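Local coordinates for protein PpBBE-like 1 D396N (Physcomitrella patens subsp. patens, PDB 6EO5) that oxidises cellobiose with the help of bound FAD, as a cellobiose oxidase of the berberine bridge enzyme-like family, present here as an engineered variant, at residues N430-D435 and F464-P469; G73-G78 and G89-V94; G425-N430 and S439-S444. All blocks are in the same frame, centred on the assembly; numbering follows the deposited sequence.

Contact 1 (N430-D435 and F464-P469); sequences NYIDRD and FPQSIP. With FAD (flavin-adenine dinucleotide), chain C.
Gln466 reaches across to the backbone of Asp433 and Arg434, joining two loops of the berberine-like C-terminal region of this VAO-type flavoprotein, the first of which delivers Asn430 and Tyr431 to the FAD. Extended beyond CG, the glutamine gives NE2 to Asp433 O at 2.8 Å, with the donor 44° above the carbonyl plane. Its OE1, which also bonds to Tyr86 OH, rests 3.2 Å from Arg434 CA and is approached by Ile432 CG1 at 3.9 Å, the isoleucine and glutamine side chains meeting tip to tip. Farther out, Arg434 crosses Pro465 obliquely. Its CG stands anti to the backbone N (chi1 -167°) and the chain runs straight on to NE; Pro465 CG lies 3.5 Å above the centre of one guanidinium face, an apolar lid on a charged plane. Asp433 turns its CB from the other loop and pairs instead with Lys332 and Lys334, while its OD1 accepts from Asp435 N at 3.0 Å to close an Asx turn. At the cofactor end, FAD N1 lies obliquely off the Tyr431 ring, 3.8 Å from CE1, and Asn430 ND2 lies 2.7 Å from FAD O4'.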
loop_
_atom_site.group_PDB
_atom_site.type_symbol
_atom_site.label_atom_id
_atom_site.label_comp_id
_atom_site.label_asym_id
_atom_site.label_seq_id
_atom_site.Cartn_x
_atom_site.Cartn_y
_atom_site.Cartn_z
ATOM N N ASN A 430 2.368 2.263 4.311
ATOM C CA ASN A 430 1.154 1.631 3.810
ATOM C C ASN A 430 0.709 0.464 4.671
ATOM O O ASN A 430 -0.418 -0.007 4.500
ATOM C CB ASN A 430 1.315 1.156 2.369
ATOM C CG ASN A 430 0.934 2.213 1.363
ATOM O OD1 ASN A 430 1.595 2.360 0.334
ATOM N ND2 ASN A 430 -0.133 2.951 1.643
ATOM N N TYR A 431 1.558 -0.013 5.576
ATOM C CA TYR A 431 1.117 -0.919 6.640
ATOM C C TYR A 431 0.856 -0.135 7.932
ATOM O O TYR A 431 1.318 -0.485 9.016
ATOM C CB TYR A 431 2.145 -2.030 6.845
ATOM C CG TYR A 431 2.422 -2.836 5.595
ATOM C CD1 TYR A 431 1.465 -2.952 4.591
ATOM C CD2 TYR A 431 3.639 -3.485 5.415
ATOM C CE1 TYR A 431 1.707 -3.686 3.441
ATOM C CE2 TYR A 431 3.894 -4.226 4.263
ATOM C CZ TYR A 431 2.921 -4.318 3.275
ATOM O OH TYR A 431 3.163 -5.053 2.123
ATOM N N ILE A 432 0.071 0.937 7.800
ATOM C CA ILE A 432 -0.041 1.975 8.823
ATOM C C ILE A 432 -0.361 1.399 10.211
ATOM O O ILE A 432 -1.187 0.488 10.374
ATOM C CB ILE A 432 -1.086 3.009 8.355
ATOM C CG1 ILE A 432 -0.930 4.321 9.116
ATOM C CG2 ILE A 432 -2.503 2.461 8.445
ATOM C CD1 ILE A 432 0.451 4.915 8.972
ATOM N N ASP A 433 0.317 1.939 11.227
ATOM C CA ASP A 433 0.329 1.379 12.582
ATOM C C ASP A 433 0.291 2.536 13.570
ATOM O O ASP A 433 1.248 3.315 13.647
ATOM C CB ASP A 433 1.581 0.519 12.790
ATOM C CG ASP A 433 1.689 -0.091 14.197
ATOM O OD1 ASP A 433 0.844 0.174 15.102
ATOM O OD2 ASP A 433 2.662 -0.850 14.387
ATOM N N ARG A 434 -0.803 2.641 14.330
ATOM C CA ARG A 434 -1.003 3.794 15.205
ATOM C C ARG A 434 0.020 3.872 16.337
ATOM O O ARG A 434 0.189 4.943 16.930
ATOM C CB ARG A 434 -2.419 3.766 15.778
ATOM C CG ARG A 434 -2.845 5.049 16.447
ATOM C CD ARG A 434 -4.318 4.988 16.801
ATOM N NE ARG A 434 -4.807 6.201 17.448
ATOM C CZ ARG A 434 -6.089 6.542 17.468
ATOM N NH1 ARG A 434 -6.978 5.764 16.872
ATOM N NH2 ARG A 434 -6.485 7.653 18.077
ATOM N N ASP A 435 0.709 2.773 16.645
ATOM C CA ASP A 435 1.734 2.744 17.681
ATOM C C ASP A 435 3.127 3.078 17.170
ATOM O O ASP A 435 4.075 3.047 17.968
ATOM C CB ASP A 435 1.802 1.364 18.336
ATOM C CG ASP A 435 0.477 0.902 18.871
ATOM O OD1 ASP A 435 -0.260 1.735 19.443
ATOM O OD2 ASP A 435 0.187 -0.310 18.713
ATOM N N PHE A 464 -5.948 13.155 10.819
ATOM C CA PHE A 464 -6.313 11.860 11.379
ATOM C C PHE A 464 -5.241 11.503 12.402
ATOM O O PHE A 464 -4.242 12.222 12.519
ATOM C CB PHE A 464 -6.441 10.789 10.275
ATOM C CG PHE A 464 -5.177 10.561 9.482
ATOM C CD1 PHE A 464 -4.761 11.477 8.529
ATOM C CD2 PHE A 464 -4.420 9.411 9.672
ATOM C CE1 PHE A 464 -3.607 11.267 7.804
ATOM C CE2 PHE A 464 -3.265 9.199 8.949
ATOM C CZ PHE A 464 -2.858 10.128 8.019
ATOM N N PRO A 465 -5.422 10.412 13.198
ATOM C CA PRO A 465 -4.438 10.144 14.264
ATOM C C PRO A 465 -2.973 10.184 13.841
ATOM O O PRO A 465 -2.118 10.394 14.703
ATOM C CB PRO A 465 -4.831 8.747 14.756
ATOM C CG PRO A 465 -6.288 8.737 14.608
ATOM C CD PRO A 465 -6.594 9.523 13.339
ATOM N N GLN A 466 -2.647 10.020 12.552
ATOM C CA GLN A 466 -1.252 10.087 12.126
ATOM C C GLN A 466 -1.076 10.986 10.907
ATOM O O GLN A 466 -0.284 10.697 10.008
ATOM C CB GLN A 466 -0.693 8.690 11.869
ATOM C CG GLN A 466 -0.162 8.023 13.131
ATOM C CD GLN A 466 0.004 6.527 12.985
ATOM O OE1 GLN A 466 -0.953 5.814 12.673
ATOM N NE2 GLN A 466 1.222 6.039 13.204
ATOM N N SER A 467 -1.790 12.106 10.866
ATOM C CA SER A 467 -1.531 13.124 9.860
ATOM C C SER A 467 -0.249 13.896 10.186
ATOM O O SER A 467 0.218 13.933 11.327
ATOM C CB SER A 467 -2.716 14.089 9.754
ATOM O OG SER A 467 -3.153 14.544 11.027
ATOM N N ILE A 468 0.330 14.507 9.160
ATOM C CA ILE A 468 1.528 15.312 9.413
ATOM C C ILE A 468 1.160 16.451 10.362
ATOM O O ILE A 468 0.129 17.125 10.155
ATOM C CB ILE A 468 2.118 15.840 8.088
ATOM C CG1 ILE A 468 2.381 14.687 7.105
ATOM C CG2 ILE A 468 3.412 16.587 8.334
ATOM C CD1 ILE A 468 3.396 13.644 7.581
ATOM N N PRO A 469 1.907 16.667 11.438
ATOM C CA PRO A 469 1.536 17.698 12.414
ATOM C C PRO A 469 1.951 19.095 11.970
ATOM O O PRO A 469 2.696 19.283 11.009
ATOM C CB PRO A 469 2.303 17.270 13.668
ATOM C CG PRO A 469 3.495 16.563 13.139
ATOM C CD PRO A 469 3.045 15.849 11.898
HETATM P PA FAD C . -7.820 4.036 1.898
HETATM O O1A FAD C . -8.213 3.464 3.251
HETATM O O2A FAD C . -9.020 4.506 1.117
HETATM O O5B FAD C . -6.704 5.198 1.983
HETATM C C5B FAD C . -5.618 5.119 2.882
HETATM C C4B FAD C . -5.168 6.510 3.312
HETATM O O4B FAD C . -4.970 7.333 2.177
HETATM C C3B FAD C . -6.205 7.206 4.175
HETATM O O3B FAD C . -5.536 8.058 5.078
HETATM C C2B FAD C . -6.958 8.047 3.178
HETATM O O2B FAD C . -7.578 9.153 3.785
HETATM C C1B FAD C . -5.857 8.440 2.201
HETATM N N9A FAD C . -6.454 8.734 0.879
HETATM C C8A FAD C . -7.287 7.917 0.152
HETATM N N7A FAD C . -7.635 8.551 -0.988
HETATM C C5A FAD C . -7.042 9.764 -1.001
HETATM C C6A FAD C . -7.073 10.802 -1.913
HETATM N N6A FAD C . -7.790 10.681 -3.025
HETATM N N1A FAD C . -6.355 11.951 -1.665
HETATM C C2A FAD C . -5.627 12.064 -0.503
HETATM N N3A FAD C . -5.601 11.031 0.410
HETATM C C4A FAD C . -6.303 9.898 0.165
HETATM N N1 FAD C . 0.533 -2.427 0.057
HETATM C C2 FAD C . 1.578 -2.570 -0.863
HETATM O O2 FAD C . 2.485 -1.721 -0.989
HETATM N N3 FAD C . 1.601 -3.690 -1.678
HETATM C C4 FAD C . 0.618 -4.652 -1.580
HETATM O O4 FAD C . 0.656 -5.627 -2.324
HETATM C C4X FAD C . -0.416 -4.512 -0.666
HETATM N N5 FAD C . -1.419 -5.455 -0.607
HETATM C C5X FAD C . -2.597 -5.166 0.056
HETATM C C6 FAD C . -3.655 -6.067 -0.010
HETATM C C7 FAD C . -4.915 -5.779 0.538
HETATM C C7M FAD C . -6.045 -6.778 0.430
HETATM C C8 FAD C . -5.061 -4.582 1.272
HETATM C C8M FAD C . -6.356 -4.256 1.992
HETATM C C9 FAD C . -3.951 -3.726 1.405
HETATM C C9A FAD C . -2.715 -3.988 0.789
HETATM N N10 FAD C . -1.583 -3.175 0.938
HETATM C C10 FAD C . -0.481 -3.371 0.129
HETATM C "C1'" FAD C . -1.622 -1.917 1.741
HETATM C "C2'" FAD C . -2.081 -0.770 0.846
HETATM O "O2'" FAD C . -1.056 -0.283 0.010
HETATM C "C3'" FAD C . -2.573 0.357 1.724
HETATM O "O3'" FAD C . -3.624 -0.178 2.491
HETATM C "C4'" FAD C . -3.030 1.532 0.864
HETATM O "O4'" FAD C . -2.802 2.730 1.580
HETATM C "C5'" FAD C . -4.497 1.378 0.471
HETATM O "O5'" FAD C . -5.012 2.497 -0.220
HETATM P P FAD C . -6.617 2.650 -0.344
HETATM O O1P FAD C . -6.941 3.825 -1.237
HETATM O O2P FAD C . -7.312 1.388 -0.779
HETATM O O3P FAD C . -7.067 2.803 1.193
#

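Contact 2 (G73-G78 and G89-V94). With FAD (flavin-adenine dinucleotide), chain C.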
loop_
_atom_site.group_PDB
_atom_site.type_symbol
_atom_site.label_atom_id
_atom_site.label_comp_id
_atom_site.label_asym_id
_atom_site.label_seq_id
_atom_site.Cartn_x
_atom_site.Cartn_y
_atom_site.Cartn_z
ATOM N N GLY A 73 -14.645 17.011 10.827
ATOM C CA GLY A 73 -13.462 16.547 10.142
ATOM C C GLY A 73 -13.809 15.977 8.779
ATOM O O GLY A 73 -14.968 15.692 8.470
ATOM N N ILE A 74 -12.778 15.793 7.957
ATOM C CA ILE A 74 -12.981 15.395 6.569
ATOM C C ILE A 74 -11.780 14.567 6.123
ATOM O O ILE A 74 -10.630 15.004 6.251
ATOM C CB ILE A 74 -13.205 16.636 5.672
ATOM C CG1 ILE A 74 -13.498 16.237 4.228
ATOM C CG2 ILE A 74 -12.029 17.608 5.744
ATOM C CD1 ILE A 74 -13.643 17.422 3.294
ATOM N N VAL A 75 -12.036 13.350 5.644
ATOM C CA VAL A 75 -10.972 12.548 5.036
ATOM C C VAL A 75 -11.453 11.994 3.700
ATOM O O VAL A 75 -12.618 11.583 3.569
ATOM C CB VAL A 75 -10.485 11.404 5.950
ATOM C CG1 VAL A 75 -9.906 11.944 7.262
ATOM C CG2 VAL A 75 -11.584 10.368 6.204
ATOM N N PRO A 76 -10.595 11.978 2.686
ATOM C CA PRO A 76 -10.901 11.231 1.467
ATOM C C PRO A 76 -10.757 9.729 1.687
ATOM O O PRO A 76 -10.024 9.265 2.566
ATOM C CB PRO A 76 -9.855 11.751 0.473
ATOM C CG PRO A 76 -8.700 12.126 1.319
ATOM C CD PRO A 76 -9.287 12.656 2.604
ATOM N N ARG A 77 -11.484 8.966 0.870
ATOM C CA ARG A 77 -11.370 7.516 0.846
ATOM C C ARG A 77 -11.236 7.023 -0.594
ATOM O O ARG A 77 -12.060 7.356 -1.455
ATOM C CB ARG A 77 -12.568 6.867 1.523
ATOM C CG ARG A 77 -12.522 5.366 1.518
ATOM C CD ARG A 77 -13.873 4.826 1.175
ATOM N NE ARG A 77 -14.660 4.534 2.358
ATOM C CZ ARG A 77 -15.973 4.308 2.346
ATOM N NH1 ARG A 77 -16.660 4.369 1.220
ATOM N NH2 ARG A 77 -16.606 4.028 3.473
ATOM N N GLY A 78 -10.183 6.254 -0.860
ATOM C CA GLY A 78 -10.047 5.533 -2.110
ATOM C C GLY A 78 -10.630 4.138 -1.998
ATOM O O GLY A 78 -11.851 3.983 -1.905
ATOM N N GLY A 89 -11.927 7.953 8.969
ATOM C CA GLY A 89 -11.605 9.095 9.802
ATOM C C GLY A 89 -10.602 8.814 10.904
ATOM O O GLY A 89 -9.931 9.751 11.366
ATOM N N GLY A 90 -10.475 7.565 11.354
ATOM C CA GLY A 90 -9.678 7.295 12.537
ATOM C C GLY A 90 -10.264 7.865 13.810
ATOM O O GLY A 90 -9.570 7.941 14.823
ATOM N N ARG A 91 -11.534 8.268 13.770
ATOM C CA ARG A 91 -12.328 8.800 14.872
ATOM C C ARG A 91 -13.765 8.883 14.378
ATOM O O ARG A 91 -14.019 8.810 13.171
ATOM C CB ARG A 91 -11.842 10.182 15.320
ATOM C CG ARG A 91 -12.092 11.255 14.272
ATOM C CD ARG A 91 -10.938 12.215 14.184
ATOM N NE ARG A 91 -11.216 13.357 13.312
ATOM C CZ ARG A 91 -10.684 13.540 12.105
ATOM N NH1 ARG A 91 -9.846 12.644 11.604
ATOM N NH2 ARG A 91 -10.987 14.619 11.397
ATOM N N ASP A 92 -14.697 9.071 15.310
ATOM C CA ASP A 92 -16.101 9.191 14.941
ATOM C C ASP A 92 -16.434 10.595 14.454
ATOM O O ASP A 92 -15.798 11.581 14.840
ATOM C CB ASP A 92 -17.004 8.849 16.118
ATOM C CG ASP A 92 -17.225 7.381 16.257
ATOM O OD1 ASP A 92 -16.895 6.661 15.287
ATOM O OD2 ASP A 92 -17.739 6.953 17.318
ATOM N N GLY A 93 -17.440 10.672 13.584
ATOM C CA GLY A 93 -18.036 11.940 13.210
ATOM C C GLY A 93 -17.404 12.680 12.061
ATOM O O GLY A 93 -17.639 13.884 11.920
ATOM N N VAL A 94 -16.633 12.022 11.230
ATOM C CA VAL A 94 -15.954 12.695 10.131
ATOM C C VAL A 94 -16.857 12.687 8.903
ATOM O O VAL A 94 -17.793 11.897 8.796
ATOM C CB VAL A 94 -14.593 12.014 9.875
ATOM C CG1 VAL A 94 -13.937 12.479 8.592
ATOM C CG2 VAL A 94 -13.674 12.276 11.056
HETATM P PA FAD C . -7.820 4.036 1.898
HETATM O O1A FAD C . -8.213 3.464 3.251
HETATM O O2A FAD C . -9.020 4.506 1.117
HETATM O O5B FAD C . -6.704 5.198 1.983
HETATM C C5B FAD C . -5.618 5.119 2.882
HETATM C C4B FAD C . -5.168 6.510 3.312
HETATM O O4B FAD C . -4.970 7.333 2.177
HETATM C C3B FAD C . -6.205 7.206 4.175
HETATM O O3B FAD C . -5.536 8.058 5.078
HETATM C C2B FAD C . -6.958 8.047 3.178
HETATM O O2B FAD C . -7.578 9.153 3.785
HETATM C C1B FAD C . -5.857 8.440 2.201
HETATM N N9A FAD C . -6.454 8.734 0.879
HETATM C C8A FAD C . -7.287 7.917 0.152
HETATM N N7A FAD C . -7.635 8.551 -0.988
HETATM C C5A FAD C . -7.042 9.764 -1.001
HETATM C C6A FAD C . -7.073 10.802 -1.913
HETATM N N6A FAD C . -7.790 10.681 -3.025
HETATM N N1A FAD C . -6.355 11.951 -1.665
HETATM C C2A FAD C . -5.627 12.064 -0.503
HETATM N N3A FAD C . -5.601 11.031 0.410
HETATM C C4A FAD C . -6.303 9.898 0.165
HETATM N N1 FAD C . 0.533 -2.427 0.057
HETATM C C2 FAD C . 1.578 -2.570 -0.863
HETATM O O2 FAD C . 2.485 -1.721 -0.989
HETATM N N3 FAD C . 1.601 -3.690 -1.678
HETATM C C4 FAD C . 0.618 -4.652 -1.580
HETATM O O4 FAD C . 0.656 -5.627 -2.324
HETATM C C4X FAD C . -0.416 -4.512 -0.666
HETATM N N5 FAD C . -1.419 -5.455 -0.607
HETATM C C5X FAD C . -2.597 -5.166 0.056
HETATM C C6 FAD C . -3.655 -6.067 -0.010
HETATM C C7 FAD C . -4.915 -5.779 0.538
HETATM C C7M FAD C . -6.045 -6.778 0.430
HETATM C C8 FAD C . -5.061 -4.582 1.272
HETATM C C8M FAD C . -6.356 -4.256 1.992
HETATM C C9 FAD C . -3.951 -3.726 1.405
HETATM C C9A FAD C . -2.715 -3.988 0.789
HETATM N N10 FAD C . -1.583 -3.175 0.938
HETATM C C10 FAD C . -0.481 -3.371 0.129
HETATM C "C1'" FAD C . -1.622 -1.917 1.741
HETATM C "C2'" FAD C . -2.081 -0.770 0.846
HETATM O "O2'" FAD C . -1.056 -0.283 0.010
HETATM C "C3'" FAD C . -2.573 0.357 1.724
HETATM O "O3'" FAD C . -3.624 -0.178 2.491
HETATM C "C4'" FAD C . -3.030 1.532 0.864
HETATM O "O4'" FAD C . -2.802 2.730 1.580
HETATM C "C5'" FAD C . -4.497 1.378 0.471
HETATM O "O5'" FAD C . -5.012 2.497 -0.220
HETATM P P FAD C . -6.617 2.650 -0.344
HETATM O O1P FAD C . -6.941 3.825 -1.237
HETATM O O2P FAD C . -7.312 1.388 -0.779
HETATM O O3P FAD C . -7.067 2.803 1.193
HETATM O O HOH W 1 -10.069 15.983 8.891
#
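Arg91 brings its guanidinium up to Gly73, NH2 standing 3.4 Å from the glycine CA. Over the centre of one face of this flat group sits CG2 of Val94, 3.3 Å above the plane; at the edge, in the plane, lies a water that accepts from Arg91 NH2 at 3.0 Å and from Ile74 N at 2.9 Å, so that it bridges the loop to the backbone of the strand. The arginine chain, starting with CG between the backbone N and the carbonyl carbon (chi1 68°) and bent at chi2, brings the guanidinium back to this end of the strand. NH1 donates to Asn463 O and, weakly, to Gly89 O. A side chain at Gly73 would run into Arg91 NH2, which fits the glycine there.

The rest of the contact is largely packing of methyl groups on backbone. Val94 CG1 reaches the peptide of Gly73, 3.4 Å from its O, and also meets Val75 CG2, which packs on Gly89 N at 3.7 Å. Gly89 has backbone angles that would jam any CB against the preceding carbonyl.

Farther along the strand Pro76 lies against the adenine, CG 3.4 Å from FAD N3A, and its O accepts from the ribose hydroxyl O2B at 2.7 Å. Gly78 N gives a weak bond to the phosphate oxygen O2A, while Arg77 turns to a salt bridge with Asp98. Strand 74-77 is an outermost strand of a small mixed sheet, and loop 89-94 is the last part of the connection that brings the chain back into 95-98, parallel to 74-77, in the FAD-binding domain of the VAO type.

Contact 3 (G425-N430 and S439-S444); sequences GQAYQN and SAYYGS. With FAD (flavin-adenine dinucleotide), chain C.
Tyr441 lies with its ring against the backbone of 427-429. Ala427 O meets the ring edge near its plane, 3.2 Å from CD1, while Gln429 CA comes obliquely to CE1 at 3.4 Å. CG of Tyr441 stands anti to the carbonyl carbon (chi1 -68°), directing the side chain to the loop. Gln429 CB reaches CD1 at 3.6 Å; the two side chains slide past each other in opposite directions, amide and ring planes 68° apart. An alanine in place of Tyr441 would probably open a gap beside Ala427 CB, leaving the 427-429 backbone and Gln429 CB without their ring partner. Next to this, Ala427 N donates to Ala440 O at 3.2 Å, nearly straight at 163° though from above the carbonyl plane, and Gln426 CA adds a C-H...O contact to the same oxygen. Ala440 and Tyr441 belong to the short helix 438-442, in the berberine-like region, packed against the loop that carries Tyr428 and Asn430 to the FAD. Gly443, whose positive phi favours glycine, follows the helix, its N bonding to Ser439 O.

The Gln429 amide has outer partners: OE1 bonds to His386 NE2 and NE2 to Gly199 O. NE2 also donates to a water at 2.9 Å, which in turn gives a bond to Tyr441 O at 2.7 Å. Tyr442 CE1 also lies 3.7 Å from Gln429 NE2. Strand 331-338 backs the loop, Ser335 OG bonding to Tyr428 N and Tyr337 pairing with the Gln426 backbone. Tyr428 meets the cofactor with its OH, which donates to FAD O2 at 2.6 Å, O2 lying in the ring plane at its edge, and bonds to Gly155 N.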
loop_
_atom_site.group_PDB
_atom_site.type_symbol
_atom_site.label_atom_id
_atom_site.label_comp_id
_atom_site.label_asym_id
_atom_site.label_seq_id
_atom_site.Cartn_x
_atom_site.Cartn_y
_atom_site.Cartn_z
ATOM N N GLY A 425 14.455 0.562 13.239
ATOM C CA GLY A 425 13.228 1.131 13.743
ATOM C C GLY A 425 12.325 1.746 12.694
ATOM O O GLY A 425 11.348 2.411 13.058
ATOM N N GLN A 426 12.608 1.564 11.404
ATOM C CA GLN A 426 11.738 2.137 10.389
ATOM C C GLN A 426 10.627 1.163 10.024
ATOM O O GLN A 426 10.769 -0.059 10.151
ATOM C CB GLN A 426 12.516 2.521 9.138
ATOM C CG GLN A 426 13.850 3.171 9.398
ATOM C CD GLN A 426 14.892 2.758 8.339
ATOM O OE1 GLN A 426 14.630 2.787 7.116
ATOM N NE2 GLN A 426 16.065 2.339 8.810
ATOM N N ALA A 427 9.509 1.726 9.582
ATOM C CA ALA A 427 8.331 0.964 9.206
ATOM C C ALA A 427 7.774 1.520 7.901
ATOM O O ALA A 427 8.105 2.635 7.491
ATOM C CB ALA A 427 7.266 1.007 10.305
ATOM N N TYR A 428 6.903 0.727 7.263
ATOM C CA TYR A 428 6.326 1.035 5.956
ATOM C C TYR A 428 4.927 1.618 6.144
ATOM O O TYR A 428 4.036 0.946 6.679
ATOM C CB TYR A 428 6.288 -0.223 5.086
ATOM C CG TYR A 428 5.630 -0.060 3.721
ATOM C CD1 TYR A 428 5.871 1.061 2.931
ATOM C CD2 TYR A 428 4.791 -1.054 3.216
ATOM C CE1 TYR A 428 5.272 1.203 1.695
ATOM C CE2 TYR A 428 4.188 -0.930 1.978
ATOM C CZ TYR A 428 4.435 0.195 1.215
ATOM O OH TYR A 428 3.833 0.310 -0.019
ATOM N N GLN A 429 4.732 2.860 5.680
ATOM C CA GLN A 429 3.532 3.616 6.027
ATOM C C GLN A 429 2.264 3.108 5.347
ATOM O O GLN A 429 1.165 3.497 5.770
ATOM C CB GLN A 429 3.742 5.095 5.704
ATOM C CG GLN A 429 4.353 5.374 4.340
ATOM C CD GLN A 429 5.860 5.563 4.395
ATOM O OE1 GLN A 429 6.589 4.753 4.994
ATOM N NE2 GLN A 429 6.338 6.638 3.769
ATOM N N ASN A 430 2.368 2.263 4.311
ATOM C CA ASN A 430 1.154 1.631 3.810
ATOM C C ASN A 430 0.709 0.464 4.671
ATOM O O ASN A 430 -0.418 -0.007 4.500
ATOM C CB ASN A 430 1.315 1.156 2.369
ATOM C CG ASN A 430 0.934 2.213 1.363
ATOM O OD1 ASN A 430 1.595 2.360 0.334
ATOM N ND2 ASN A 430 -0.133 2.951 1.643
ATOM N N SER A 439 8.497 9.485 13.226
ATOM C CA SER A 439 9.899 9.416 12.827
ATOM C C SER A 439 10.245 8.071 12.210
ATOM O O SER A 439 11.190 7.986 11.410
ATOM C CB SER A 439 10.814 9.674 14.022
ATOM O OG SER A 439 10.536 8.782 15.093
ATOM N N ALA A 440 9.504 7.017 12.565
ATOM C CA ALA A 440 9.772 5.714 11.970
ATOM C C ALA A 440 9.356 5.672 10.503
ATOM O O ALA A 440 9.944 4.919 9.713
ATOM C CB ALA A 440 9.063 4.622 12.758
ATOM N N TYR A 441 8.357 6.469 10.119
ATOM C CA TYR A 441 7.912 6.484 8.732
ATOM C C TYR A 441 8.632 7.537 7.904
ATOM O O TYR A 441 8.914 7.310 6.726
ATOM C CB TYR A 441 6.405 6.732 8.651
ATOM C CG TYR A 441 5.554 5.608 9.195
ATOM C CD1 TYR A 441 5.638 4.325 8.664
ATOM C CD2 TYR A 441 4.657 5.833 10.233
ATOM C CE1 TYR A 441 4.848 3.299 9.158
ATOM C CE2 TYR A 441 3.868 4.817 10.728
ATOM C CZ TYR A 441 3.962 3.552 10.186
ATOM O OH TYR A 441 3.170 2.537 10.679
ATOM N N TYR A 442 8.964 8.676 8.500
ATOM C CA TYR A 442 9.382 9.831 7.731
ATOM C C TYR A 442 10.793 10.320 8.045
ATOM O O TYR A 442 11.381 11.001 7.199
ATOM C CB TYR A 442 8.356 10.964 7.925
ATOM C CG TYR A 442 6.964 10.572 7.441
ATOM C CD1 TYR A 442 6.771 10.040 6.158
ATOM C CD2 TYR A 442 5.852 10.707 8.258
ATOM C CE1 TYR A 442 5.495 9.671 5.702
ATOM C CE2 TYR A 442 4.579 10.339 7.815
ATOM C CZ TYR A 442 4.410 9.818 6.542
ATOM O OH TYR A 442 3.154 9.453 6.110
ATOM N N GLY A 443 11.347 9.993 9.218
ATOM C CA GLY A 443 12.763 10.232 9.498
ATOM C C GLY A 443 13.279 11.619 9.126
ATOM O O GLY A 443 12.730 12.644 9.550
ATOM N N SER A 444 14.351 11.652 8.313
ATOM C CA SER A 444 15.038 12.906 7.972
ATOM C C SER A 444 14.173 13.876 7.182
ATOM O O SER A 444 14.544 15.046 7.060
ATOM C CB SER A 444 16.300 12.663 7.134
ATOM O OG SER A 444 17.239 11.815 7.769
HETATM P PA FAD C . -7.820 4.036 1.898
HETATM O O1A FAD C . -8.213 3.464 3.251
HETATM O O2A FAD C . -9.020 4.506 1.117
HETATM O O5B FAD C . -6.704 5.198 1.983
HETATM C C5B FAD C . -5.618 5.119 2.882
HETATM C C4B FAD C . -5.168 6.510 3.312
HETATM O O4B FAD C . -4.970 7.333 2.177
HETATM C C3B FAD C . -6.205 7.206 4.175
HETATM O O3B FAD C . -5.536 8.058 5.078
HETATM C C2B FAD C . -6.958 8.047 3.178
HETATM O O2B FAD C . -7.578 9.153 3.785
HETATM C C1B FAD C . -5.857 8.440 2.201
HETATM N N9A FAD C . -6.454 8.734 0.879
HETATM C C8A FAD C . -7.287 7.917 0.152
HETATM N N7A FAD C . -7.635 8.551 -0.988
HETATM C C5A FAD C . -7.042 9.764 -1.001
HETATM C C6A FAD C . -7.073 10.802 -1.913
HETATM N N6A FAD C . -7.790 10.681 -3.025
HETATM N N1A FAD C . -6.355 11.951 -1.665
HETATM C C2A FAD C . -5.627 12.064 -0.503
HETATM N N3A FAD C . -5.601 11.031 0.410
HETATM C C4A FAD C . -6.303 9.898 0.165
HETATM N N1 FAD C . 0.533 -2.427 0.057
HETATM C C2 FAD C . 1.578 -2.570 -0.863
HETATM O O2 FAD C . 2.485 -1.721 -0.989
HETATM N N3 FAD C . 1.601 -3.690 -1.678
HETATM C C4 FAD C . 0.618 -4.652 -1.580
HETATM O O4 FAD C . 0.656 -5.627 -2.324
HETATM C C4X FAD C . -0.416 -4.512 -0.666
HETATM N N5 FAD C . -1.419 -5.455 -0.607
HETATM C C5X FAD C . -2.597 -5.166 0.056
HETATM C C6 FAD C . -3.655 -6.067 -0.010
HETATM C C7 FAD C . -4.915 -5.779 0.538
HETATM C C7M FAD C . -6.045 -6.778 0.430
HETATM C C8 FAD C . -5.061 -4.582 1.272
HETATM C C8M FAD C . -6.356 -4.256 1.992
HETATM C C9 FAD C . -3.951 -3.726 1.405
HETATM C C9A FAD C . -2.715 -3.988 0.789
HETATM N N10 FAD C . -1.583 -3.175 0.938
HETATM C C10 FAD C . -0.481 -3.371 0.129
HETATM C "C1'" FAD C . -1.622 -1.917 1.741
HETATM C "C2'" FAD C . -2.081 -0.770 0.846
HETATM O "O2'" FAD C . -1.056 -0.283 0.010
HETATM C "C3'" FAD C . -2.573 0.357 1.724
HETATM O "O3'" FAD C . -3.624 -0.178 2.491
HETATM C "C4'" FAD C . -3.030 1.532 0.864
HETATM O "O4'" FAD C . -2.802 2.730 1.580
HETATM C "C5'" FAD C . -4.497 1.378 0.471
HETATM O "O5'" FAD C . -5.012 2.497 -0.220
HETATM P P FAD C . -6.617 2.650 -0.344
HETATM O O1P FAD C . -6.941 3.825 -1.237
HETATM O O2P FAD C . -7.312 1.388 -0.779
HETATM O O3P FAD C . -7.067 2.803 1.193
HETATM O O HOH W 2 8.976 7.806 4.099
#

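In the fold
Contact 2 comes first along the chain, inside the FAD-binding domain, and is complete long before the other two begin. Contacts 3 and 1 belong to the berberine-like C-terminal region and interleave: 425-430 runs into 430-435 through the shared Asn430, helix 438-442 follows, and 464-469 returns after helix 446-456. Their centres are 10 Å apart. Contact 1 also touches contact 2, centres 13 Å apart, with Phe464 and Pro465 packing on Gly89, Gly90 and Arg91. Contacts 2 and 3 remain separate, about 11 Å between nearest atoms. All three reach the FAD, the adenine end at contact 2 and the flavin end at contacts 1 and 3, so both regions hold one extended cofactor.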